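Local coordinates for uncharacterized protein (Nostoc punctiforme, PDB 2R3S) that probably transfers a methyl group from S-adenosylmethionine to a hydroxyl of an acceptor as a dimeric O-methyltransferase, at the interface of chains A and B. Numbering follows the deposited sequence. Chains: chain A/B, uncharacterized protein.

The interface of chains A and B. Residues chain A 18, 21-22, 25, 59, 62; chain B 110, 113-114, 117, 289.
B:Leu289 holds CG anti to its backbone N (chi1 -161°) and A:Tyr62 does the same (chi1 -171°), which sends the leucine's branched end and the phenol ring towards each other from helices 282-294 and 53-65, the two side chains crossing at about a right angle. The pair belongs to the two-fold interface of a putative O-methyltransferase, probably its biological dimer given the family's dimerisation domain, where helices 17-28 and 53-65, in that N-terminal domain, receive side chains from the partner; B:Leu289 comes from the partner's methyltransferase domain. Its branch CD2 stands over the middle of one tyrosine face, 3.5 Å from the ring centroid, a CH-pi contact. The other branch diverges, CD1 lying 3.9 Å from the backbone CA of A:Leu59, so the forked tip spans two residues of one helix.

A second face-on contact forms between A:Gln18 and B:Phe110. Both carry CG anti to the carbonyl carbon, and the glutamine is extended beyond it. This lays its chain obliquely over one phenyl face: CG sits above the centre, 3.6 Å from the B:Phe110 ring centroid, and the amide continues over the ring, stacked on it with the two planes 13° apart. NE2 comes 3.5 Å from B:Phe110 CE1. B:Leu289 CD2 also meets this phenyl ring at its edge, in plane, placing the same methyl next to both rings.

Small residues of helix 17-28 permit close approach alongside them. B:Leu113 points CD2 at the backbone between A:Ala21 and A:Ala22, 3.7 Å from A:Ala22 N, while B:Thr114 OG1 lies 3.4 Å from A:Ala25 CA. No polar pair bridges the two chains within this patch.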
loop_
_atom_site.group_PDB
_atom_site.type_symbol
_atom_site.label_atom_id
_atom_site.label_comp_id
_atom_site.label_asym_id
_atom_site.label_seq_id
_atom_site.Cartn_x
_atom_site.Cartn_y
_atom_site.Cartn_z
ATOM N N GLN A 18 -3.576 -2.279 1.950
ATOM C CA GLN A 18 -4.023 -3.130 3.059
ATOM C C GLN A 18 -2.886 -3.472 4.032
ATOM O O GLN A 18 -3.100 -3.656 5.230
ATOM C CB GLN A 18 -4.688 -4.406 2.490
ATOM C CG GLN A 18 -5.986 -4.087 1.710
ATOM C CD GLN A 18 -6.609 -5.269 0.960
ATOM O OE1 GLN A 18 -6.095 -6.390 0.984
ATOM N NE2 GLN A 18 -7.736 -5.014 0.294
ATOM N N ALA A 21 -2.473 -0.462 6.319
ATOM C CA ALA A 21 -3.516 -0.460 7.320
ATOM C C ALA A 21 -3.254 -1.551 8.377
ATOM O O ALA A 21 -3.480 -1.320 9.557
ATOM C CB ALA A 21 -4.903 -0.639 6.667
ATOM N N ALA A 22 -2.787 -2.727 7.947
ATOM C CA ALA A 22 -2.504 -3.814 8.868
ATOM C C ALA A 22 -1.366 -3.456 9.834
ATOM O O ALA A 22 -1.499 -3.687 11.046
ATOM C CB ALA A 22 -2.187 -5.102 8.114
ATOM N N ALA A 25 -2.546 -0.780 12.346
ATOM C CA ALA A 25 -3.331 -1.397 13.434
ATOM C C ALA A 25 -2.461 -2.154 14.423
ATOM O O ALA A 25 -2.635 -2.020 15.632
ATOM C CB ALA A 25 -4.453 -2.324 12.888
ATOM N N LEU A 59 -5.909 -10.287 11.976
ATOM C CA LEU A 59 -4.717 -9.416 11.878
ATOM C C LEU A 59 -3.387 -10.197 11.937
ATOM O O LEU A 59 -2.494 -9.975 11.125
ATOM C CB LEU A 59 -4.748 -8.300 12.957
ATOM C CG LEU A 59 -3.620 -7.242 12.926
ATOM C CD1 LEU A 59 -3.612 -6.457 11.598
ATOM C CD2 LEU A 59 -3.704 -6.311 14.171
ATOM N N TYR A 62 -2.538 -12.396 8.948
ATOM C CA TYR A 62 -2.100 -11.499 7.883
ATOM C C TYR A 62 -0.677 -11.013 8.120
ATOM O O TYR A 62 0.136 -11.000 7.206
ATOM C CB TYR A 62 -3.071 -10.315 7.772
ATOM C CG TYR A 62 -2.865 -9.418 6.570
ATOM C CD1 TYR A 62 -2.008 -8.332 6.631
ATOM C CD2 TYR A 62 -3.521 -9.664 5.376
ATOM C CE1 TYR A 62 -1.824 -7.507 5.529
ATOM C CE2 TYR A 62 -3.341 -8.850 4.271
ATOM C CZ TYR A 62 -2.488 -7.783 4.354
ATOM O OH TYR A 62 -2.331 -6.967 3.277
ATOM N N PHE B 110 -10.667 -0.319 5.422
ATOM C CA PHE B 110 -9.271 -0.378 5.875
ATOM C C PHE B 110 -8.788 0.927 6.522
ATOM O O PHE B 110 -7.873 0.907 7.321
ATOM C CB PHE B 110 -8.346 -0.806 4.727
ATOM C CG PHE B 110 -8.435 -2.243 4.421
ATOM C CD1 PHE B 110 -9.336 -2.709 3.484
ATOM C CD2 PHE B 110 -7.603 -3.147 5.061
ATOM C CE1 PHE B 110 -9.442 -4.042 3.234
ATOM C CE2 PHE B 110 -7.705 -4.475 4.812
ATOM C CZ PHE B 110 -8.626 -4.935 3.891
ATOM N N LEU B 113 -9.207 0.023 10.154
ATOM C CA LEU B 113 -8.890 -1.360 10.446
ATOM C C LEU B 113 -8.650 -1.574 11.928
ATOM O O LEU B 113 -9.058 -2.575 12.459
ATOM C CB LEU B 113 -7.677 -1.840 9.621
ATOM C CG LEU B 113 -7.433 -3.338 9.643
ATOM C CD1 LEU B 113 -8.710 -4.061 9.171
ATOM C CD2 LEU B 113 -6.224 -3.729 8.808
ATOM N N THR B 114 -8.041 -0.616 12.609
ATOM C CA THR B 114 -7.837 -0.736 14.066
ATOM C C THR B 114 -9.164 -0.946 14.814
ATOM O O THR B 114 -9.257 -1.796 15.703
ATOM C CB THR B 114 -7.093 0.534 14.623
ATOM O OG1 THR B 114 -5.912 0.784 13.834
ATOM C CG2 THR B 114 -6.732 0.387 16.095
ATOM N N VAL B 117 -10.568 -4.418 14.184
ATOM C CA VAL B 117 -9.874 -5.447 14.990
ATOM C C VAL B 117 -10.394 -5.514 16.434
ATOM O O VAL B 117 -10.604 -6.608 17.008
ATOM C CB VAL B 117 -8.336 -5.232 14.970
ATOM C CG1 VAL B 117 -7.665 -6.148 15.981
ATOM C CG2 VAL B 117 -7.770 -5.492 13.549
ATOM N N LEU B 289 -8.667 -10.815 6.247
ATOM C CA LEU B 289 -8.507 -9.402 6.660
ATOM C C LEU B 289 -9.480 -8.475 5.928
ATOM O O LEU B 289 -10.020 -7.547 6.525
ATOM C CB LEU B 289 -7.078 -8.894 6.440
ATOM C CG LEU B 289 -6.708 -7.622 7.241
ATOM C CD1 LEU B 289 -6.557 -7.899 8.741
ATOM C CD2 LEU B 289 -5.456 -6.982 6.709
#